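Long-range contacts in Hut operon positive regulatory protein (PDB 4H4L), which binds hut operon mRNA as a histidine-activated homohexamer and prevents transcription termination, switching on the genes for histidine utilization: residues 53-64 / 102-110; 75-86 / 121-129. The protein carries 1 engineered substitution. All coordinates share one frame; numbering follows the deposited sequence.

Contact 1 (53-64 / 102-110)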
# COMPACT_ATOMS: atom_id res chain seq x y z
N ALA A 53 1.27 -16.74 17.39
CA ALA A 53 0.17 -17.53 17.97
C ALA A 53 -0.42 -18.51 16.95
O ALA A 53 -0.52 -19.72 17.22
CB ALA A 53 -0.93 -16.61 18.51
N ILE A 54 -0.76 -18.01 15.77
CA ILE A 54 -1.39 -18.84 14.75
C ILE A 54 -0.43 -19.88 14.19
O ILE A 54 -0.87 -20.96 13.86
CB ILE A 54 -1.99 -18.01 13.60
CG1 ILE A 54 -3.18 -17.17 14.09
CG2 ILE A 54 -2.45 -18.94 12.48
CD1 ILE A 54 -3.64 -16.15 13.06
N GLU A 55 0.85 -19.56 14.06
CA GLU A 55 1.82 -20.52 13.53
C GLU A 55 1.92 -21.65 14.55
O GLU A 55 1.78 -22.84 14.20
CB GLU A 55 3.18 -19.88 13.34
CG GLU A 55 4.19 -20.71 12.56
CD GLU A 55 5.60 -20.12 12.57
OE1 GLU A 55 5.83 -19.04 13.16
OE2 GLU A 55 6.51 -20.73 12.00
N THR A 56 2.11 -21.26 15.81
CA THR A 56 2.21 -22.21 16.91
C THR A 56 0.94 -23.08 17.06
O THR A 56 1.05 -24.29 17.11
CB THR A 56 2.64 -21.54 18.23
OG1 THR A 56 3.87 -20.83 18.03
CG2 THR A 56 2.87 -22.59 19.33
N ALA A 57 -0.25 -22.48 17.08
CA ALA A 57 -1.47 -23.28 17.21
C ALA A 57 -1.69 -24.27 16.06
O ALA A 57 -2.18 -25.37 16.30
CB ALA A 57 -2.70 -22.41 17.40
N SER A 58 -1.33 -23.89 14.84
CA SER A 58 -1.46 -24.78 13.69
C SER A 58 -0.40 -25.89 13.70
O SER A 58 -0.57 -26.95 13.09
CB SER A 58 -1.35 -24.01 12.37
OG SER A 58 -1.98 -22.74 12.44
N LYS A 59 0.72 -25.61 14.36
CA LYS A 59 1.78 -26.61 14.50
C LYS A 59 1.52 -27.58 15.66
O LYS A 59 1.73 -28.78 15.51
CB LYS A 59 3.13 -25.93 14.68
CG LYS A 59 3.83 -25.52 13.39
CD LYS A 59 4.72 -24.33 13.70
CE LYS A 59 6.09 -24.41 13.03
NZ LYS A 59 6.01 -24.06 11.58
N LYS A 60 1.10 -27.06 16.82
CA LYS A 60 0.79 -27.90 18.00
C LYS A 60 -0.29 -28.91 17.66
O LYS A 60 -0.12 -30.10 17.92
CB LYS A 60 0.40 -27.06 19.22
N SER A 61 -1.38 -28.44 17.05
CA SER A 61 -2.33 -29.36 16.41
C SER A 61 -1.78 -29.87 15.07
O SER A 61 -0.62 -29.59 14.68
CB SER A 61 -3.72 -28.75 16.28
OG SER A 61 -3.74 -27.67 15.36
N GLY A 62 -2.59 -30.64 14.36
CA GLY A 62 -2.05 -31.41 13.25
C GLY A 62 -1.98 -30.60 11.98
O GLY A 62 -1.46 -31.06 10.97
N VAL A 63 -2.49 -29.38 12.08
CA VAL A 63 -2.87 -28.57 10.94
C VAL A 63 -1.79 -28.30 9.89
O VAL A 63 -2.06 -28.35 8.69
CB VAL A 63 -3.55 -27.29 11.43
CG1 VAL A 63 -4.09 -26.48 10.26
CG2 VAL A 63 -4.68 -27.67 12.38
N ILE A 64 -0.56 -28.02 10.33
CA ILE A 64 0.58 -28.06 9.41
C ILE A 64 1.82 -28.78 10.00
O ILE A 64 2.08 -28.73 11.21
CB ILE A 64 0.97 -26.66 8.83
CG1 ILE A 64 1.71 -25.80 9.83
CG2 ILE A 64 -0.24 -25.93 8.28
CD1 ILE A 64 2.80 -24.96 9.20
N LEU A 102 -8.41 -10.78 18.63
CA LEU A 102 -8.93 -11.66 17.61
C LEU A 102 -9.34 -13.02 18.15
O LEU A 102 -9.07 -13.36 19.32
CB LEU A 102 -7.95 -11.80 16.46
CG LEU A 102 -7.67 -10.55 15.61
CD1 LEU A 102 -6.69 -10.90 14.51
CD2 LEU A 102 -8.95 -9.99 14.99
N ARG A 103 -10.05 -13.76 17.32
CA ARG A 103 -10.17 -15.19 17.43
C ARG A 103 -9.87 -15.64 16.01
O ARG A 103 -10.22 -14.93 15.09
CB ARG A 103 -11.59 -15.61 17.83
CG ARG A 103 -11.77 -17.12 17.96
CD ARG A 103 -13.19 -17.56 18.37
NE ARG A 103 -13.35 -19.02 18.29
CZ ARG A 103 -14.52 -19.67 18.33
NH1 ARG A 103 -15.66 -19.01 18.45
NH2 ARG A 103 -14.54 -20.99 18.25
N PHE A 104 -9.23 -16.80 15.85
CA PHE A 104 -8.87 -17.35 14.54
C PHE A 104 -9.29 -18.81 14.33
O PHE A 104 -9.25 -19.65 15.25
CB PHE A 104 -7.35 -17.20 14.28
CG PHE A 104 -6.48 -17.89 15.30
CD1 PHE A 104 -6.02 -19.20 15.08
CD2 PHE A 104 -6.10 -17.24 16.48
CE1 PHE A 104 -5.23 -19.84 16.02
CE2 PHE A 104 -5.29 -17.88 17.44
CZ PHE A 104 -4.85 -19.18 17.21
N ALA A 105 -9.69 -19.10 13.10
CA ALA A 105 -9.95 -20.44 12.66
C ALA A 105 -8.92 -20.73 11.60
O ALA A 105 -8.60 -19.82 10.83
CB ALA A 105 -11.33 -20.51 12.06
N VAL A 106 -8.41 -21.97 11.54
CA VAL A 106 -7.55 -22.43 10.43
C VAL A 106 -8.03 -23.75 9.83
O VAL A 106 -8.00 -24.79 10.48
CB VAL A 106 -6.08 -22.65 10.83
CG1 VAL A 106 -5.24 -22.99 9.61
CG2 VAL A 106 -5.52 -21.45 11.56
N LEU A 107 -8.43 -23.71 8.56
CA LEU A 107 -8.88 -24.91 7.86
C LEU A 107 -7.90 -25.38 6.80
O LEU A 107 -7.32 -24.57 6.09
CB LEU A 107 -10.24 -24.67 7.20
CG LEU A 107 -11.49 -25.22 7.87
CD1 LEU A 107 -12.61 -25.25 6.85
CD2 LEU A 107 -11.26 -26.63 8.39
N ARG A 108 -7.74 -26.71 6.70
CA ARG A 108 -6.94 -27.34 5.65
C ARG A 108 -7.59 -28.59 5.02
O ARG A 108 -8.08 -29.49 5.72
CB ARG A 108 -5.53 -27.67 6.12
CG ARG A 108 -4.78 -28.56 5.13
CD ARG A 108 -3.54 -29.14 5.76
NE ARG A 108 -2.61 -29.65 4.76
CZ ARG A 108 -1.29 -29.73 4.95
NH1 ARG A 108 -0.76 -29.33 6.11
NH2 ARG A 108 -0.50 -30.20 3.97
N GLY A 109 -7.56 -28.64 3.70
CA GLY A 109 -8.19 -29.71 2.95
C GLY A 109 -8.44 -29.23 1.54
O GLY A 109 -8.20 -28.07 1.21
N ASN A 110 -8.94 -30.14 0.70
CA ASN A 110 -9.23 -29.80 -0.68
C ASN A 110 -10.71 -29.50 -0.91
O ASN A 110 -11.54 -30.37 -0.68
CB ASN A 110 -8.76 -30.92 -1.60
CG ASN A 110 -8.80 -30.52 -3.05
OD1 ASN A 110 -9.55 -29.62 -3.42
ND2 ASN A 110 -8.00 -31.17 -3.87

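Contact 2 (75-86 / 121-129). With ZN (zinc ion), chain N; HIS (histidine), chain M.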
# COMPACT_ATOMS: atom_id res chain seq x y z
N LEU A 75 1.33 -20.97 5.25
CA LEU A 75 0.63 -20.47 6.41
C LEU A 75 1.05 -19.02 6.72
O LEU A 75 0.21 -18.20 7.19
CB LEU A 75 0.82 -21.40 7.60
CG LEU A 75 0.27 -20.95 8.95
CD1 LEU A 75 -1.23 -20.79 8.89
CD2 LEU A 75 0.70 -21.98 9.98
N TYR A 76 2.30 -18.69 6.41
CA TYR A 76 2.74 -17.34 6.64
C TYR A 76 1.92 -16.46 5.73
O TYR A 76 1.21 -15.53 6.19
CB TYR A 76 4.21 -17.16 6.38
CG TYR A 76 4.63 -15.74 6.63
CD1 TYR A 76 4.73 -15.22 7.95
CD2 TYR A 76 4.92 -14.88 5.56
CE1 TYR A 76 5.10 -13.89 8.16
CE2 TYR A 76 5.29 -13.57 5.76
CZ TYR A 76 5.37 -13.08 7.05
OH TYR A 76 5.73 -11.78 7.20
N HIS A 77 1.91 -16.81 4.46
CA HIS A 77 1.26 -15.99 3.48
C HIS A 77 -0.22 -15.94 3.58
O HIS A 77 -0.81 -14.88 3.30
CB HIS A 77 1.72 -16.36 2.09
CG HIS A 77 3.08 -15.82 1.78
ND1 HIS A 77 3.29 -14.55 1.42
CD2 HIS A 77 4.32 -16.43 1.81
CE1 HIS A 77 4.59 -14.35 1.23
NE2 HIS A 77 5.23 -15.50 1.45
N ALA A 78 -0.86 -17.03 4.00
CA ALA A 78 -2.32 -17.04 4.08
C ALA A 78 -2.76 -16.10 5.18
O ALA A 78 -3.79 -15.44 5.10
CB ALA A 78 -2.84 -18.44 4.33
N THR A 79 -1.90 -16.02 6.19
CA THR A 79 -2.11 -15.11 7.29
C THR A 79 -1.98 -13.67 6.86
O THR A 79 -2.86 -12.88 7.21
CB THR A 79 -1.10 -15.39 8.41
OG1 THR A 79 -1.22 -16.76 8.80
CG2 THR A 79 -1.36 -14.46 9.62
N MET A 80 -0.91 -13.32 6.13
CA MET A 80 -0.72 -11.94 5.62
C MET A 80 -2.00 -11.53 4.97
O MET A 80 -2.55 -10.46 5.25
CB MET A 80 0.32 -11.81 4.51
CG MET A 80 1.76 -11.97 4.91
SD MET A 80 2.43 -10.38 5.37
CE MET A 80 2.11 -10.51 7.13
N GLU A 81 -2.48 -12.41 4.10
CA GLU A 81 -3.68 -12.13 3.38
C GLU A 81 -4.87 -11.89 4.29
O GLU A 81 -5.61 -10.93 4.08
CB GLU A 81 -3.93 -13.19 2.31
CG GLU A 81 -3.41 -12.70 0.99
CD GLU A 81 -3.35 -13.78 -0.06
OE1 GLU A 81 -2.22 -14.08 -0.55
OE2 GLU A 81 -4.45 -14.28 -0.41
N ALA A 82 -5.03 -12.68 5.33
CA ALA A 82 -6.12 -12.44 6.29
C ALA A 82 -5.97 -11.15 7.05
O ALA A 82 -6.94 -10.49 7.34
CB ALA A 82 -6.30 -13.63 7.25
N LEU A 83 -4.74 -10.80 7.42
CA LEU A 83 -4.49 -9.53 8.13
C LEU A 83 -4.79 -8.29 7.24
O LEU A 83 -5.03 -7.19 7.77
CB LEU A 83 -3.05 -9.47 8.64
CG LEU A 83 -2.51 -10.28 9.82
CD1 LEU A 83 -0.99 -10.35 9.76
CD2 LEU A 83 -2.95 -9.59 11.09
N HIS A 84 -4.77 -8.46 5.91
CA HIS A 84 -5.17 -7.34 5.04
C HIS A 84 -6.59 -6.95 5.31
O HIS A 84 -6.90 -5.77 5.29
CB HIS A 84 -4.96 -7.62 3.57
CG HIS A 84 -3.63 -7.16 3.04
ND1 HIS A 84 -2.60 -8.03 2.81
CD2 HIS A 84 -3.16 -5.89 2.69
CE1 HIS A 84 -1.52 -7.34 2.33
NE2 HIS A 84 -1.86 -6.03 2.25
N GLY A 85 -7.45 -7.93 5.58
CA GLY A 85 -8.83 -7.69 5.94
C GLY A 85 -8.93 -6.96 7.25
O GLY A 85 -9.65 -5.98 7.38
N VAL A 86 -8.20 -7.46 8.24
CA VAL A 86 -8.21 -6.84 9.57
C VAL A 86 -7.71 -5.39 9.56
O VAL A 86 -8.28 -4.53 10.25
CB VAL A 86 -7.40 -7.67 10.57
CG1 VAL A 86 -7.22 -6.90 11.89
CG2 VAL A 86 -8.08 -9.00 10.80
N ILE A 121 -5.31 -23.92 2.23
CA ILE A 121 -5.46 -23.50 3.64
C ILE A 121 -6.23 -22.19 3.76
O ILE A 121 -6.28 -21.40 2.83
CB ILE A 121 -4.10 -23.50 4.38
CG1 ILE A 121 -4.28 -23.37 5.89
CG2 ILE A 121 -3.17 -22.44 3.84
CD1 ILE A 121 -3.01 -23.65 6.65
N ALA A 122 -6.88 -21.96 4.89
CA ALA A 122 -7.67 -20.77 5.04
C ALA A 122 -7.46 -20.29 6.43
O ALA A 122 -7.64 -21.07 7.35
CB ALA A 122 -9.14 -21.04 4.81
N VAL A 123 -7.04 -19.04 6.57
CA VAL A 123 -6.81 -18.43 7.86
C VAL A 123 -7.89 -17.36 8.01
O VAL A 123 -7.94 -16.43 7.21
CB VAL A 123 -5.40 -17.87 7.93
CG1 VAL A 123 -5.10 -17.34 9.30
CG2 VAL A 123 -4.38 -18.96 7.57
N SER A 124 -8.79 -17.51 8.96
CA SER A 124 -9.92 -16.60 9.06
C SER A 124 -9.83 -15.89 10.38
O SER A 124 -9.65 -16.53 11.40
CB SER A 124 -11.27 -17.35 8.97
OG SER A 124 -11.41 -18.06 7.74
N LEU A 125 -9.94 -14.56 10.36
CA LEU A 125 -9.75 -13.78 11.57
C LEU A 125 -11.04 -13.08 11.95
O LEU A 125 -11.70 -12.55 11.06
CB LEU A 125 -8.68 -12.74 11.29
CG LEU A 125 -7.28 -13.26 11.00
CD1 LEU A 125 -6.41 -12.11 10.51
CD2 LEU A 125 -6.70 -13.85 12.27
N TYR A 126 -11.41 -13.09 13.23
CA TYR A 126 -12.53 -12.25 13.70
C TYR A 126 -12.34 -11.67 15.09
O TYR A 126 -11.81 -12.30 15.97
CB TYR A 126 -13.90 -12.96 13.59
CG TYR A 126 -15.04 -12.15 14.19
CD1 TYR A 126 -15.56 -12.46 15.46
CD2 TYR A 126 -15.56 -11.04 13.52
CE1 TYR A 126 -16.57 -11.70 16.03
CE2 TYR A 126 -16.57 -10.28 14.09
CZ TYR A 126 -17.07 -10.61 15.33
OH TYR A 126 -18.07 -9.84 15.87
N GLY A 127 -12.81 -10.44 15.29
CA GLY A 127 -12.70 -9.81 16.59
C GLY A 127 -12.81 -8.31 16.48
O GLY A 127 -13.42 -7.78 15.58
N THR A 128 -12.22 -7.61 17.42
CA THR A 128 -12.25 -6.17 17.32
C THR A 128 -10.88 -5.55 17.08
O THR A 128 -9.84 -6.20 17.22
CB THR A 128 -12.80 -5.54 18.59
OG1 THR A 128 -11.78 -5.61 19.58
CG2 THR A 128 -14.06 -6.27 19.04
N ILE A 129 -10.94 -4.27 16.71
CA ILE A 129 -9.83 -3.40 16.50
C ILE A 129 -10.30 -2.06 17.09
O ILE A 129 -11.49 -1.72 17.00
CB ILE A 129 -9.52 -3.28 14.99
CG1 ILE A 129 -8.16 -2.58 14.78
CG2 ILE A 129 -10.68 -2.64 14.22
CD1 ILE A 129 -7.51 -2.93 13.47
ZN ZN N . 7.27 -15.71 0.80
N HIS M . 8.26 -14.80 8.44
CA HIS M . 8.00 -15.09 7.00
C HIS M . 8.17 -16.53 6.79
O HIS M . 7.48 -17.25 7.50
CB HIS M . 8.94 -14.32 6.07
CG HIS M . 8.52 -14.38 4.61
ND1 HIS M . 8.46 -13.28 3.80
CD2 HIS M . 8.07 -15.44 3.86
CE1 HIS M . 8.04 -13.64 2.60
NE2 HIS M . 7.79 -14.96 2.64
OXT HIS M . 8.94 -16.98 5.94

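Contact 1 (53-64 / 102-110)
With chi1 of Phe-104 at 60°, CG sits between the backbone N and the carbonyl carbon, which turns the ring toward helix 53-60. Ile-54 has CG1 beside its own backbone N (chi1 -67°), which lays this branch over the ring. Ile-54 CG1 is 3.6 Å from the centroid of the Phe-104 ring, a CH-pi contact over the face. Ala-57 comes to the same ring in its plane, at the edge, with CB 3.9 Å from Phe-104 CE1. Two residues along the strand, Val-106 splits its methyls. Its CG2 touches Ile-54 CG2 and Ser-58 OG, and its CG1 lies 3.7 Å from Val-63 CG1. Ser-58 OG is hydrogen-bonded to Ile-54 O (2.5 Å), which also accepts from Ser-58 N. Beyond the helix end, the extended side chain of Arg-108 gives a hydrogen bond from NH1 to Val-63 O (3.1 Å). The bond is fairly straight (162° at the hydrogen), and the acceptor lies in the guanidinium plane. Salt bridges to Glu-71 and Asp-119 fix the other guanidinium nitrogens. The arrangement is alpha/beta layer packing: helix 47-60 lies on one face of the four-stranded antiparallel sheet of HutP.

Contact 2 (75-86 / 121-129)
This is helix-on-sheet packing in the HutP fold: helix 70-87 lies on strand 120-130 of the antiparallel sheet, and its other side carries part of a histidine and zinc site. Alanines let the helix come close: the axes of 75-86 and 121-126 come within 7.6 Å. Ala-78 CB meets Val-123 CG2 at 3.6 Å. Ala-82 CB touches Leu-125 CD1 at 3.6 Å and also the backbone oxygen of Val-123. Leu-75, with CG anti to the backbone N (chi1 174°), brings CD1 to both Val-123 CG2 and Ile-121 CD1. Thr-79 OG1 donates to Leu-75 O (2.6 Å), which gives the hydroxyl a partner within the helix. Val-86 CG2 lies 3.5 Å from Leu-125 CD1, the two side chains meeting at about a right angle. After the corner at Gly-127, Ile-129 CD1 reaches Val-86 O. Ile-129 also lines another histidine pocket. On the ligand side, zinc is bound by His-77 NE2 and by NE2 of the free histidine, with His-73 of the same chain and His-138 of a neighbouring subunit as the other protein ligands. The ligand's CA lies over the centre of the Tyr-76 ring, and the histidine N is 3.3 Å from Tyr-76 CE1.

How the contacts relate
Contacts 1 and 2 lie side by side on one face of the sheet, with centres 11 Å apart. Their strands are antiparallel neighbours: Arg-103 N is 2.7 Å from Tyr-126 O and Leu-107 O is 2.9 Å from Ala-122 N, both probable hydrogen bonds. Side chains join the two as well. Leu-102 CD1 is 3.7 Å from Leu-125 CD2, and Ile-54 also touches Leu-125. Leu-75 of contact 2 packs on Ser-58 and on Ile-64 of the loop that follows helix 47-60. Contact 2 supplies Tyr-76 and His-77 to one histidine pocket and Ile-129 to another. Contact 1 stands farther back: the Ile-64 side chain is about 9 Å from a bound histidine and about 13 Å from a zinc ion.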